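Local atomic coordinates of alpha-rhamnosidase (Dictyoglomus thermophilum, PDB entry 6I60), a protein that probably hydrolyses terminal non-reducing alpha-L-rhamnose residues of alpha-L-rhamnosides, including the rhamnose units carried by natural flavonoids. Residues S492-C497 / I524-K529; Q511-E516 / N819-G824; V888-E893 / V932-Y937. All coordinates share one frame; numbering follows the deposited sequence.

Contact 1. Residues S492-C497 / I524-K529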
ATOM      1  N   SER A 492      -0.317   6.577  -3.145  1.00 54.37           N
ATOM      2  CA  SER A 492      -1.169   7.090  -2.072  1.00 54.90           C
ATOM      3  C   SER A 492      -2.493   6.332  -2.006  1.00 50.53           C
ATOM      4  O   SER A 492      -3.188   6.373  -0.987  1.00 54.11           O
ATOM      5  CB  SER A 492      -1.414   8.596  -2.231  1.00 59.79           C
ATOM      6  OG  SER A 492      -2.462   8.853  -3.149  1.00 60.18           O
ATOM      7  N   ILE A 493      -2.847   5.642  -3.089  1.00 53.42           N
ATOM      8  CA  ILE A 493      -4.003   4.745  -3.110  1.00 58.62           C
ATOM      9  C   ILE A 493      -3.633   3.480  -3.861  1.00 60.21           C
ATOM     10  O   ILE A 493      -2.838   3.500  -4.810  1.00 58.51           O
ATOM     11  CB  ILE A 493      -5.233   5.399  -3.778  1.00 58.94           C
ATOM     12  CG1 ILE A 493      -4.869   5.938  -5.165  1.00 56.55           C
ATOM     13  CG2 ILE A 493      -5.806   6.500  -2.895  1.00 57.01           C
ATOM     14  CD1 ILE A 493      -6.065   6.217  -6.047  1.00 58.96           C
ATOM     15  N   PRO A 494      -4.189   2.344  -3.438  1.00 60.72           N
ATOM     16  CA  PRO A 494      -3.949   1.089  -4.169  1.00 52.02           C
ATOM     17  C   PRO A 494      -4.662   1.112  -5.512  1.00 49.42           C
ATOM     18  O   PRO A 494      -5.893   1.153  -5.575  1.00 54.32           O
ATOM     19  CB  PRO A 494      -4.524   0.017  -3.235  1.00 57.28           C
ATOM     20  CG  PRO A 494      -5.522   0.740  -2.393  1.00 53.02           C
ATOM     21  CD  PRO A 494      -5.005   2.140  -2.229  1.00 56.46           C
ATOM     22  N   THR A 495      -3.884   1.082  -6.589  1.00 50.44           N
ATOM     23  CA  THR A 495      -4.420   1.176  -7.939  1.00 57.86           C
ATOM     24  C   THR A 495      -4.421  -0.186  -8.632  1.00 52.00           C
ATOM     25  O   THR A 495      -3.767  -1.137  -8.198  1.00 46.53           O
ATOM     26  CB  THR A 495      -3.621   2.185  -8.771  1.00 55.14           C
ATOM     27  OG1 THR A 495      -2.317   1.658  -9.053  1.00 48.53           O
ATOM     28  CG2 THR A 495      -3.482   3.498  -8.019  1.00 49.70           C
ATOM     29  N   ASP A 496      -5.184  -0.264  -9.724  1.00 51.30           N
ATOM     30  CA  ASP A 496      -5.245  -1.494 -10.506  1.00 52.69           C
ATOM     31  C   ASP A 496      -4.082  -1.578 -11.488  1.00 54.46           C
ATOM     32  O   ASP A 496      -3.405  -2.607 -11.575  1.00 56.88           O
ATOM     33  CB  ASP A 496      -6.587  -1.582 -11.243  1.00 54.64           C
ATOM     34  CG  ASP A 496      -6.866  -0.362 -12.110  1.00 54.41           C
ATOM     35  OD1 ASP A 496      -6.383   0.739 -11.771  1.00 54.74           O
ATOM     36  OD2 ASP A 496      -7.569  -0.504 -13.134  1.00 53.45           O
ATOM     37  N   CYS A 497      -3.838  -0.504 -12.226  1.00 53.46           N
ATOM     38  CA  CYS A 497      -2.756  -0.406 -13.190  1.00 50.19           C
ATOM     39  C   CYS A 497      -2.155   0.985 -13.089  1.00 56.88           C
ATOM     40  O   CYS A 497      -2.802   1.910 -12.589  1.00 56.31           O
ATOM     41  CB  CYS A 497      -3.246  -0.664 -14.621  1.00 54.85           C
ATOM     42  SG  CYS A 497      -4.652   0.348 -15.125  1.00 60.67           S
ATOM     43  N   ILE A 524       0.544  -0.524   7.382  1.00 52.21           N
ATOM     44  CA  ILE A 524      -0.472  -0.106   8.346  1.00 49.09           C
ATOM     45  C   ILE A 524      -0.754   1.388   8.222  1.00 53.77           C
ATOM     46  O   ILE A 524      -1.905   1.826   8.340  1.00 52.63           O
ATOM     47  CB  ILE A 524      -0.059  -0.495   9.778  1.00 47.41           C
ATOM     48  CG1 ILE A 524      -1.123  -0.034  10.774  1.00 41.40           C
ATOM     49  CG2 ILE A 524       1.304   0.086  10.131  1.00 45.32           C
ATOM     50  CD1 ILE A 524      -1.401  -1.021  11.873  1.00 41.86           C
ATOM     51  N   GLY A 525       0.281   2.194   7.972  1.00 55.89           N
ATOM     52  CA  GLY A 525       0.055   3.608   7.731  1.00 49.58           C
ATOM     53  C   GLY A 525      -0.651   3.872   6.417  1.00 53.74           C
ATOM     54  O   GLY A 525      -1.456   4.803   6.316  1.00 52.04           O
ATOM     55  N   PHE A 526      -0.370   3.056   5.400  1.00 58.74           N
ATOM     56  CA  PHE A 526      -1.016   3.227   4.104  1.00 49.34           C
ATOM     57  C   PHE A 526      -2.485   2.830   4.161  1.00 48.22           C
ATOM     58  O   PHE A 526      -3.349   3.537   3.626  1.00 46.45           O
ATOM     59  CB  PHE A 526      -0.277   2.406   3.048  1.00 42.43           C
ATOM     60  CG  PHE A 526      -0.704   2.698   1.643  1.00 39.76           C
ATOM     61  CD1 PHE A 526      -0.160   3.765   0.949  1.00 47.11           C
ATOM     62  CD2 PHE A 526      -1.645   1.901   1.012  1.00 42.70           C
ATOM     63  CE1 PHE A 526      -0.549   4.035  -0.351  1.00 55.01           C
ATOM     64  CE2 PHE A 526      -2.040   2.166  -0.287  1.00 47.54           C
ATOM     65  CZ  PHE A 526      -1.491   3.233  -0.969  1.00 48.63           C
ATOM     66  N   TYR A 527      -2.792   1.704   4.808  1.00 48.63           N
ATOM     67  CA  TYR A 527      -4.164   1.212   4.816  1.00 52.82           C
ATOM     68  C   TYR A 527      -5.056   2.032   5.738  1.00 50.62           C
ATOM     69  O   TYR A 527      -6.259   2.155   5.481  1.00 48.29           O
ATOM     70  CB  TYR A 527      -4.187  -0.264   5.213  1.00 47.71           C
ATOM     71  CG  TYR A 527      -3.783  -1.182   4.085  1.00 46.45           C
ATOM     72  CD1 TYR A 527      -4.143  -0.900   2.774  1.00 40.16           C
ATOM     73  CD2 TYR A 527      -3.038  -2.328   4.326  1.00 54.48           C
ATOM     74  CE1 TYR A 527      -3.776  -1.731   1.737  1.00 51.06           C
ATOM     75  CE2 TYR A 527      -2.664  -3.168   3.294  1.00 49.84           C
ATOM     76  CZ  TYR A 527      -3.036  -2.864   2.002  1.00 52.34           C
ATOM     77  OH  TYR A 527      -2.668  -3.695   0.970  1.00 52.18           O
ATOM     78  N   ARG A 528      -4.493   2.598   6.808  1.00 49.09           N
ATOM     79  CA  ARG A 528      -5.278   3.463   7.680  1.00 42.71           C
ATOM     80  C   ARG A 528      -5.775   4.689   6.926  1.00 49.58           C
ATOM     81  O   ARG A 528      -6.911   5.136   7.128  1.00 49.95           O
ATOM     82  CB  ARG A 528      -4.447   3.876   8.894  1.00 45.33           C
ATOM     83  CG  ARG A 528      -4.482   2.876  10.037  1.00 44.39           C
ATOM     84  CD  ARG A 528      -3.483   3.250  11.119  1.00 51.87           C
ATOM     85  NE  ARG A 528      -4.141   3.684  12.348  1.00 61.45           N
ATOM     86  CZ  ARG A 528      -3.980   4.884  12.898  1.00 60.49           C
ATOM     87  NH1 ARG A 528      -3.180   5.777  12.331  1.00 51.14           N
ATOM     88  NH2 ARG A 528      -4.620   5.190  14.020  1.00 64.70           N
ATOM     89  N   LYS A 529      -4.938   5.244   6.047  1.00 53.42           N
ATOM     90  CA  LYS A 529      -5.374   6.354   5.207  1.00 47.86           C
ATOM     91  C   LYS A 529      -6.407   5.897   4.185  1.00 51.71           C
ATOM     92  O   LYS A 529      -7.378   6.613   3.915  1.00 55.97           O
ATOM     93  CB  LYS A 529      -4.168   6.985   4.509  1.00 47.55           C
ATOM     94  CG  LYS A 529      -4.517   8.116   3.556  1.00 46.64           C
ATOM     95  CD  LYS A 529      -4.258   7.719   2.117  1.00 51.50           C
ATOM     96  CE  LYS A 529      -4.460   8.891   1.173  1.00 59.92           C
ATOM     97  NZ  LYS A 529      -5.148   8.472  -0.079  1.00 61.27           N
TER

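Contact 2. Residues Q511-E516 / N819-G824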
ATOM      1  N   GLN A 511      -8.296  -5.461  -2.275  1.00 58.93           N
ATOM      2  CA  GLN A 511      -8.640  -6.433  -1.244  1.00 51.01           C
ATOM      3  C   GLN A 511      -7.886  -7.742  -1.440  1.00 55.16           C
ATOM      4  O   GLN A 511      -7.360  -8.312  -0.477  1.00 57.06           O
ATOM      5  CB  GLN A 511     -10.149  -6.678  -1.246  1.00 55.87           C
ATOM      6  CG  GLN A 511     -10.590  -7.862  -0.403  1.00 58.64           C
ATOM      7  CD  GLN A 511     -10.806  -9.119  -1.224  1.00 58.39           C
ATOM      8  OE1 GLN A 511     -11.370  -9.072  -2.320  1.00 51.11           O
ATOM      9  NE2 GLN A 511     -10.355 -10.253  -0.698  1.00 64.45           N
ATOM     10  N   LEU A 512      -7.817  -8.231  -2.682  1.00 54.87           N
ATOM     11  CA  LEU A 512      -7.222  -9.539  -2.937  1.00 52.01           C
ATOM     12  C   LEU A 512      -5.707  -9.524  -2.776  1.00 55.83           C
ATOM     13  O   LEU A 512      -5.110 -10.566  -2.480  1.00 51.10           O
ATOM     14  CB  LEU A 512      -7.594 -10.019  -4.339  1.00 48.27           C
ATOM     15  CG  LEU A 512      -9.076 -10.320  -4.564  1.00 47.23           C
ATOM     16  CD1 LEU A 512      -9.389 -10.335  -6.047  1.00 43.48           C
ATOM     17  CD2 LEU A 512      -9.467 -11.639  -3.911  1.00 45.88           C
ATOM     18  N   SER A 513      -5.067  -8.372  -2.970  1.00 53.53           N
ATOM     19  CA  SER A 513      -3.622  -8.260  -2.839  1.00 56.41           C
ATOM     20  C   SER A 513      -3.199  -7.603  -1.530  1.00 49.85           C
ATOM     21  O   SER A 513      -2.015  -7.296  -1.358  1.00 47.49           O
ATOM     22  CB  SER A 513      -3.037  -7.489  -4.027  1.00 53.42           C
ATOM     23  OG  SER A 513      -3.474  -6.141  -4.044  1.00 53.07           O
ATOM     24  N   ALA A 514      -4.134  -7.394  -0.601  1.00 54.12           N
ATOM     25  CA  ALA A 514      -3.791  -6.723   0.648  1.00 51.46           C
ATOM     26  C   ALA A 514      -2.908  -7.601   1.528  1.00 46.70           C
ATOM     27  O   ALA A 514      -2.005  -7.099   2.205  1.00 48.53           O
ATOM     28  CB  ALA A 514      -5.061  -6.314   1.393  1.00 51.92           C
ATOM     29  N   GLU A 515      -3.152  -8.914   1.531  1.00 50.73           N
ATOM     30  CA  GLU A 515      -2.338  -9.811   2.344  1.00 53.07           C
ATOM     31  C   GLU A 515      -0.909  -9.901   1.824  1.00 54.37           C
ATOM     32  O   GLU A 515       0.033 -10.021   2.617  1.00 52.06           O
ATOM     33  CB  GLU A 515      -2.974 -11.199   2.396  1.00 51.56           C
ATOM     34  CG  GLU A 515      -2.325 -12.147   3.393  1.00 48.34           C
ATOM     35  CD  GLU A 515      -3.079 -13.456   3.530  1.00 52.50           C
ATOM     36  OE1 GLU A 515      -3.414 -14.064   2.493  1.00 56.64           O
ATOM     37  OE2 GLU A 515      -3.336 -13.878   4.677  1.00 59.28           O
ATOM     38  N   GLU A 516      -0.725  -9.837   0.503  1.00 49.29           N
ATOM     39  CA  GLU A 516       0.622  -9.889  -0.054  1.00 48.30           C
ATOM     40  C   GLU A 516       1.415  -8.638   0.303  1.00 49.55           C
ATOM     41  O   GLU A 516       2.582  -8.728   0.702  1.00 52.83           O
ATOM     42  CB  GLU A 516       0.554 -10.068  -1.571  1.00 49.72           C
ATOM     43  CG  GLU A 516       1.806  -9.621  -2.312  1.00 50.44           C
ATOM     44  CD  GLU A 516       1.703  -8.196  -2.823  1.00 50.65           C
ATOM     45  OE1 GLU A 516       2.638  -7.406  -2.572  1.00 49.48           O
ATOM     46  OE2 GLU A 516       0.688  -7.865  -3.469  1.00 50.75           O
ATOM     47  N   ASN A 819       0.713  -4.632 -16.009  1.00 53.73           N
ATOM     48  CA  ASN A 819       1.205  -4.299 -14.678  1.00 50.66           C
ATOM     49  C   ASN A 819       0.027  -4.232 -13.707  1.00 50.80           C
ATOM     50  O   ASN A 819      -0.262  -3.208 -13.093  1.00 50.97           O
ATOM     51  CB  ASN A 819       1.996  -2.992 -14.701  1.00 51.57           C
ATOM     52  CG  ASN A 819       2.910  -2.844 -13.496  1.00 49.86           C
ATOM     53  OD1 ASN A 819       2.835  -3.621 -12.544  1.00 46.49           O
ATOM     54  ND2 ASN A 819       3.780  -1.841 -13.533  1.00 47.58           N
ATOM     55  N   HIS A 820      -0.671  -5.351 -13.554  1.00 51.06           N
ATOM     56  CA  HIS A 820      -1.772  -5.457 -12.611  1.00 52.74           C
ATOM     57  C   HIS A 820      -1.328  -6.188 -11.350  1.00 49.47           C
ATOM     58  O   HIS A 820      -0.338  -6.924 -11.340  1.00 54.84           O
ATOM     59  CB  HIS A 820      -2.965  -6.176 -13.243  1.00 56.92           C
ATOM     60  CG  HIS A 820      -3.952  -5.251 -13.884  1.00 58.14           C
ATOM     61  ND1 HIS A 820      -3.582  -4.292 -14.803  1.00 61.77           N
ATOM     62  CD2 HIS A 820      -5.293  -5.131 -13.734  1.00 52.06           C
ATOM     63  CE1 HIS A 820      -4.655  -3.627 -15.195  1.00 65.57           C
ATOM     64  NE2 HIS A 820      -5.705  -4.115 -14.560  1.00 58.21           N
ATOM     65  N   ILE A 821      -2.086  -5.976 -10.278  1.00 53.82           N
ATOM     66  CA  ILE A 821      -1.751  -6.516  -8.966  1.00 53.75           C
ATOM     67  C   ILE A 821      -2.824  -7.445  -8.416  1.00 55.87           C
ATOM     68  O   ILE A 821      -2.589  -8.094  -7.383  1.00 59.75           O
ATOM     69  CB  ILE A 821      -1.461  -5.379  -7.958  1.00 55.55           C
ATOM     70  CG1 ILE A 821      -0.728  -5.898  -6.716  1.00 53.64           C
ATOM     71  CG2 ILE A 821      -2.746  -4.652  -7.586  1.00 55.36           C
ATOM     72  CD1 ILE A 821       0.374  -6.888  -7.019  1.00 52.02           C
ATOM     73  N   MET A 822      -3.982  -7.556  -9.072  1.00 52.34           N
ATOM     74  CA  MET A 822      -5.069  -8.362  -8.522  1.00 54.07           C
ATOM     75  C   MET A 822      -4.681  -9.833  -8.421  1.00 55.96           C
ATOM     76  O   MET A 822      -5.065 -10.518  -7.465  1.00 58.12           O
ATOM     77  CB  MET A 822      -6.328  -8.193  -9.371  1.00 54.00           C
ATOM     78  CG  MET A 822      -6.066  -8.113 -10.866  1.00 60.97           C
ATOM     79  SD  MET A 822      -7.545  -7.657 -11.793  1.00 63.04           S
ATOM     80  CE  MET A 822      -7.218  -8.441 -13.368  1.00 58.04           C
ATOM     81  N   PHE A 823      -3.916 -10.334  -9.389  1.00 50.19           N
ATOM     82  CA  PHE A 823      -3.493 -11.729  -9.372  1.00 54.43           C
ATOM     83  C   PHE A 823      -2.271 -11.975  -8.492  1.00 54.44           C
ATOM     84  O   PHE A 823      -1.773 -13.106  -8.461  1.00 56.37           O
ATOM     85  CB  PHE A 823      -3.201 -12.211 -10.798  1.00 50.11           C
ATOM     86  CG  PHE A 823      -4.428 -12.637 -11.560  1.00 51.08           C
ATOM     87  CD1 PHE A 823      -5.209 -13.690 -11.113  1.00 48.41           C
ATOM     88  CD2 PHE A 823      -4.799 -11.982 -12.725  1.00 47.28           C
ATOM     89  CE1 PHE A 823      -6.336 -14.082 -11.812  1.00 44.42           C
ATOM     90  CE2 PHE A 823      -5.925 -12.370 -13.428  1.00 42.21           C
ATOM     91  CZ  PHE A 823      -6.694 -13.423 -12.971  1.00 41.89           C
ATOM     92  N   GLY A 824      -1.782 -10.962  -7.777  1.00 48.42           N
ATOM     93  CA  GLY A 824      -0.587 -11.077  -6.966  1.00 45.46           C
ATOM     94  C   GLY A 824      -0.758 -11.731  -5.615  1.00 51.42           C
ATOM     95  O   GLY A 824       0.198 -11.773  -4.836  1.00 46.24           O
TER

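Contact 3. Residues V888-E893 / V932-Y937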
ATOM      1  N   VAL A 888      11.854 -16.134  17.104  1.00 47.22           N
ATOM      2  CA  VAL A 888      10.655 -15.573  17.708  1.00 56.16           C
ATOM      3  C   VAL A 888      11.076 -14.353  18.529  1.00 58.41           C
ATOM      4  O   VAL A 888      11.955 -14.478  19.379  1.00 56.64           O
ATOM      5  CB  VAL A 888       9.912 -16.582  18.598  1.00 57.32           C
ATOM      6  CG1 VAL A 888       8.557 -16.029  19.019  1.00 49.79           C
ATOM      7  CG2 VAL A 888       9.757 -17.912  17.874  1.00 57.48           C
ATOM      8  N   PRO A 889      10.481 -13.186  18.313  1.00 61.55           N
ATOM      9  CA  PRO A 889      10.830 -12.014  19.121  1.00 52.02           C
ATOM     10  C   PRO A 889      10.174 -12.084  20.494  1.00 49.67           C
ATOM     11  O   PRO A 889       9.332 -12.937  20.777  1.00 50.68           O
ATOM     12  CB  PRO A 889      10.278 -10.849  18.296  1.00 48.42           C
ATOM     13  CG  PRO A 889       9.096 -11.433  17.593  1.00 53.39           C
ATOM     14  CD  PRO A 889       9.406 -12.896  17.344  1.00 58.56           C
ATOM     15  N   VAL A 890      10.584 -11.153  21.357  1.00 49.43           N
ATOM     16  CA  VAL A 890      10.049 -11.102  22.713  1.00 49.77           C
ATOM     17  C   VAL A 890       8.583 -10.656  22.676  1.00 54.53           C
ATOM     18  O   VAL A 890       8.166  -9.880  21.806  1.00 54.67           O
ATOM     19  CB  VAL A 890      10.899 -10.166  23.593  1.00 48.98           C
ATOM     20  CG1 VAL A 890      10.636 -10.418  25.061  1.00 61.65           C
ATOM     21  CG2 VAL A 890      12.386 -10.353  23.302  1.00 44.52           C
ATOM     22  N   ASN A 891       7.797 -11.161  23.636  1.00 52.13           N
ATOM     23  CA  ASN A 891       6.342 -10.960  23.702  1.00 49.78           C
ATOM     24  C   ASN A 891       5.628 -11.701  22.570  1.00 45.95           C
ATOM     25  O   ASN A 891       4.633 -11.225  22.026  1.00 48.63           O
ATOM     26  CB  ASN A 891       5.958  -9.476  23.699  1.00 49.40           C
ATOM     27  CG  ASN A 891       4.657  -9.213  24.424  1.00 55.87           C
ATOM     28  OD1 ASN A 891       4.506  -9.573  25.592  1.00 54.78           O
ATOM     29  ND2 ASN A 891       3.710  -8.584  23.739  1.00 60.22           N
ATOM     30  N   SER A 892       6.131 -12.883  22.226  1.00 53.09           N
ATOM     31  CA  SER A 892       5.511 -13.721  21.210  1.00 49.85           C
ATOM     32  C   SER A 892       5.873 -15.172  21.488  1.00 47.37           C
ATOM     33  O   SER A 892       6.887 -15.466  22.126  1.00 54.46           O
ATOM     34  CB  SER A 892       5.950 -13.318  19.800  1.00 54.87           C
ATOM     35  OG  SER A 892       5.691 -14.357  18.875  1.00 54.99           O
ATOM     36  N   GLU A 893       5.027 -16.078  21.007  1.00 45.56           N
ATOM     37  CA  GLU A 893       5.243 -17.506  21.175  1.00 57.49           C
ATOM     38  C   GLU A 893       5.207 -18.192  19.817  1.00 56.03           C
ATOM     39  O   GLU A 893       4.519 -17.749  18.893  1.00 51.23           O
ATOM     40  CB  GLU A 893       4.199 -18.133  22.115  1.00 56.17           C
ATOM     41  CG  GLU A 893       2.804 -18.254  21.522  1.00 62.80           C
ATOM     42  CD  GLU A 893       1.767 -18.656  22.554  1.00 82.93           C
ATOM     43  OE1 GLU A 893       1.106 -17.757  23.119  1.00 86.53           O
ATOM     44  OE2 GLU A 893       1.612 -19.872  22.802  1.00 87.75           O
ATOM     45  N   VAL A 932       7.542 -23.078  21.607  1.00 50.62           N
ATOM     46  CA  VAL A 932       8.686 -22.332  22.111  1.00 58.95           C
ATOM     47  C   VAL A 932       8.261 -20.893  22.377  1.00 59.47           C
ATOM     48  O   VAL A 932       7.182 -20.452  21.978  1.00 54.34           O
ATOM     49  CB  VAL A 932       9.889 -22.369  21.140  1.00 58.48           C
ATOM     50  CG1 VAL A 932      10.284 -23.805  20.825  1.00 49.90           C
ATOM     51  CG2 VAL A 932       9.574 -21.598  19.862  1.00 54.05           C
ATOM     52  N   GLY A 933       9.133 -20.162  23.068  1.00 58.97           N
ATOM     53  CA  GLY A 933       8.927 -18.746  23.298  1.00 54.84           C
ATOM     54  C   GLY A 933       9.860 -17.898  22.461  1.00 58.74           C
ATOM     55  O   GLY A 933      10.211 -18.279  21.341  1.00 64.67           O
ATOM     56  N   SER A 934      10.279 -16.752  22.993  1.00 56.41           N
ATOM     57  CA  SER A 934      11.169 -15.868  22.254  1.00 58.95           C
ATOM     58  C   SER A 934      12.569 -16.467  22.153  1.00 55.50           C
ATOM     59  O   SER A 934      13.029 -17.184  23.047  1.00 53.46           O
ATOM     60  CB  SER A 934      11.231 -14.492  22.919  1.00 57.32           C
ATOM     61  OG  SER A 934      11.882 -14.544  24.178  1.00 59.47           O
ATOM     62  N   GLY A 935      13.242 -16.173  21.045  1.00 56.00           N
ATOM     63  CA  GLY A 935      14.602 -16.611  20.805  1.00 58.42           C
ATOM     64  C   GLY A 935      14.739 -17.328  19.479  1.00 61.97           C
ATOM     65  O   GLY A 935      13.789 -17.471  18.711  1.00 58.83           O
ATOM     66  N   SER A 936      15.960 -17.786  19.217  1.00 63.65           N
ATOM     67  CA  SER A 936      16.289 -18.527  18.007  1.00 58.86           C
ATOM     68  C   SER A 936      16.509 -19.996  18.343  1.00 53.38           C
ATOM     69  O   SER A 936      17.159 -20.324  19.340  1.00 60.84           O
ATOM     70  CB  SER A 936      17.539 -17.953  17.333  1.00 63.49           C
ATOM     71  OG  SER A 936      17.471 -16.540  17.257  1.00 72.23           O
ATOM     72  N   TYR A 937      15.968 -20.877  17.504  1.00 50.48           N
ATOM     73  CA  TYR A 937      16.044 -22.311  17.739  1.00 51.33           C
ATOM     74  C   TYR A 937      16.379 -23.029  16.440  1.00 64.14           C
ATOM     75  O   TYR A 937      15.996 -22.591  15.352  1.00 58.80           O
ATOM     76  CB  TYR A 937      14.730 -22.862  18.309  1.00 55.19           C
ATOM     77  CG  TYR A 937      14.246 -22.156  19.555  1.00 57.89           C
ATOM     78  CD1 TYR A 937      13.407 -21.053  19.470  1.00 57.69           C
ATOM     79  CD2 TYR A 937      14.623 -22.596  20.817  1.00 52.90           C
ATOM     80  CE1 TYR A 937      12.962 -20.406  20.603  1.00 56.86           C
ATOM     81  CE2 TYR A 937      14.182 -21.955  21.956  1.00 54.65           C
ATOM     82  CZ  TYR A 937      13.351 -20.861  21.844  1.00 53.44           C
ATOM     83  OH  TYR A 937      12.906 -20.217  22.975  1.00 59.83           O
TER

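Contact 1. Residues S492-C497 / I524-K529
The ring of Phe526, reaching out from helix 524-535, has two backbone nitrogens of the facing loop at its edge and in its plane: that of Ser492 and that of Pro494. The chain between them wraps the far end of the ring at an oblique slant. Phe526 CZ lies 3.4 Å from Ser492 C, and Phe526 CE2 meets Pro494 CD at 3.5 Å. Proline suits this place because its CD methylene puts carbon, not an N-H, against the ring. With CG anti to the backbone N (chi1 -170°), the phenyl group runs out to the loop although its helix stays well back. Behind the proline, Ala510 of helix 507-512 takes up the packing.

One turn further along the helix, Lys529 sends its longer chain to the same piece of backbone. Bends at chi2 and chi4 bring Lys529 NZ to 3.0 Å from Ser492 O, where it donates a hydrogen bond. The ammonium approaches from above the carbonyl plane, about 50° out of it, rather than along a lone pair. Lys529 NZ also lies 3.5 Å from Ile493 CG2, the methyl branch of the isoleucine on this side. Asp533 forms a salt bridge with the ammonium and Gln220 O accepts a further hydrogen bond from it, while Gln220 N is bonded to Ser492 OG.

A buried ammonium group needs such company: two carbonyl oxygens and a carboxylate would be expected to hold the lysine in its charged form, so that one ammonium ties the loop, the region of Gln220 and its own helix together.

Contact 2. Residues Q511-E516 / N819-G824
Within the helical barrel of the catalytic domain, Ser513 marks the break between helices 507-512 and 514-520, and there it meets Ile821 of the loop that leads into helix 826-835. Ser513 CB lies 3.4 Å from Ile821 O, and Ser513 OG is 3.8 Å from Ile821 CG1. A small residue lets the loop come close, and the hydroxyl is occupied by a hydrogen bond to Asp509 O, so it need not seek a partner in the loop.

The side chain of Ile821 extends on to Glu516, whose chain crosses it at a slant. A bend at chi2 (-95°) turns the carboxylate to that side, and Glu516 OE2 touches Ile821 CD1 at 3.7 Å. Nearer the backbone, Glu516 CG rests against Gly824 O, also at 3.7 Å.

The loop folds back as Gly824 N bonds to Ile821 O at 3.0 Å. Glycine fits this turn because its helix-facing side is left to the isoleucine's CD1 methyl. Leu512 CB comes to 4.1 Å from Met822 O, and both side chains touch Ile761 of helix 761-773.

Interlocking of an early helix pair with a late connecting loop is in keeping with the closed (alpha/alpha)6 barrel of family 78 glycoside hydrolases.

Contact 3. Residues V888-E893 / V932-Y937
Val888 and Gly935 form the tight part of this contact, an antiparallel hydrogen-bonded pair in which each residue donates one bond and accepts one. Val888 N gives its hydrogen to Gly935 O at 2.8 Å, and Gly935 N returns one to Val888 O at 2.7 Å. Both bonds are nearly straight, with 168° and 169° at the hydrogen; the second arrives in the carbonyl plane, the first tilted from it. Gly935 has a positive phi (127°), and glycine suits the place because at these backbone angles a CB would press on the carbonyl oxygen of Ser934.

Beside the pair, Val888 sets its branched carbon against the Gly933 carbonyl. Its CB is 3.2 Å from Gly933 O, and its CG2 methyl reaches Val932 CG2 at 4.2 Å. A beta-branched apolar residue fills this inner side well, and Ile847 and Phe849 of strand 846-849 close over it. Val932 CB in turn lies 3.6 Å above one face of the Tyr937 ring, offset toward the rim. Further along the 888-893 loop, Ser934 CB nestles 3.3 Å from Pro889 O, while its hydroxyl is engaged by Glu64 N.

Contact thins out toward Glu893. Here a few approaches remain, mostly of backbone atoms, such as Glu893 CA to Val932 O at 3.6 Å, and the side chain leads off to the solvent side, where its carboxylate makes a salt bridge with Lys846; a charged residue is at home in that place.

Strands 882-888 and 935-941 are neighbours in one sheet, whereas 893-899 and 927-932 are neighbours in another. Both segments therefore carry the chain between the two sheets side by side, the paired beta-arches by which a beta-sandwich is closed at one end, as in the C-terminal domain of this family.

Contacts 1 and 2 are neighbours inside the catalytic helical domain, their centres 12 Å apart. Their segments alternate along the chain, and helices 514-520 and 524-535 follow one another, so the two interlock: Tyr527 OH lies 3.2 Å from Ala514 CA, and Cys497 CB is 3.3 Å from His820 CE1. A triethylene glycol, probably from the crystallisation liquor, sits about 5 Å from the side chain of Met822 in contact 2, and Asp496 OD2 of contact 1 also lies near one. Contact 3 belongs to the C-terminal beta-sandwich. Its centre is 31 Å from those of the other two, and its nearest atoms are about 15 Å from contact 1 and about 17 Å from contact 2.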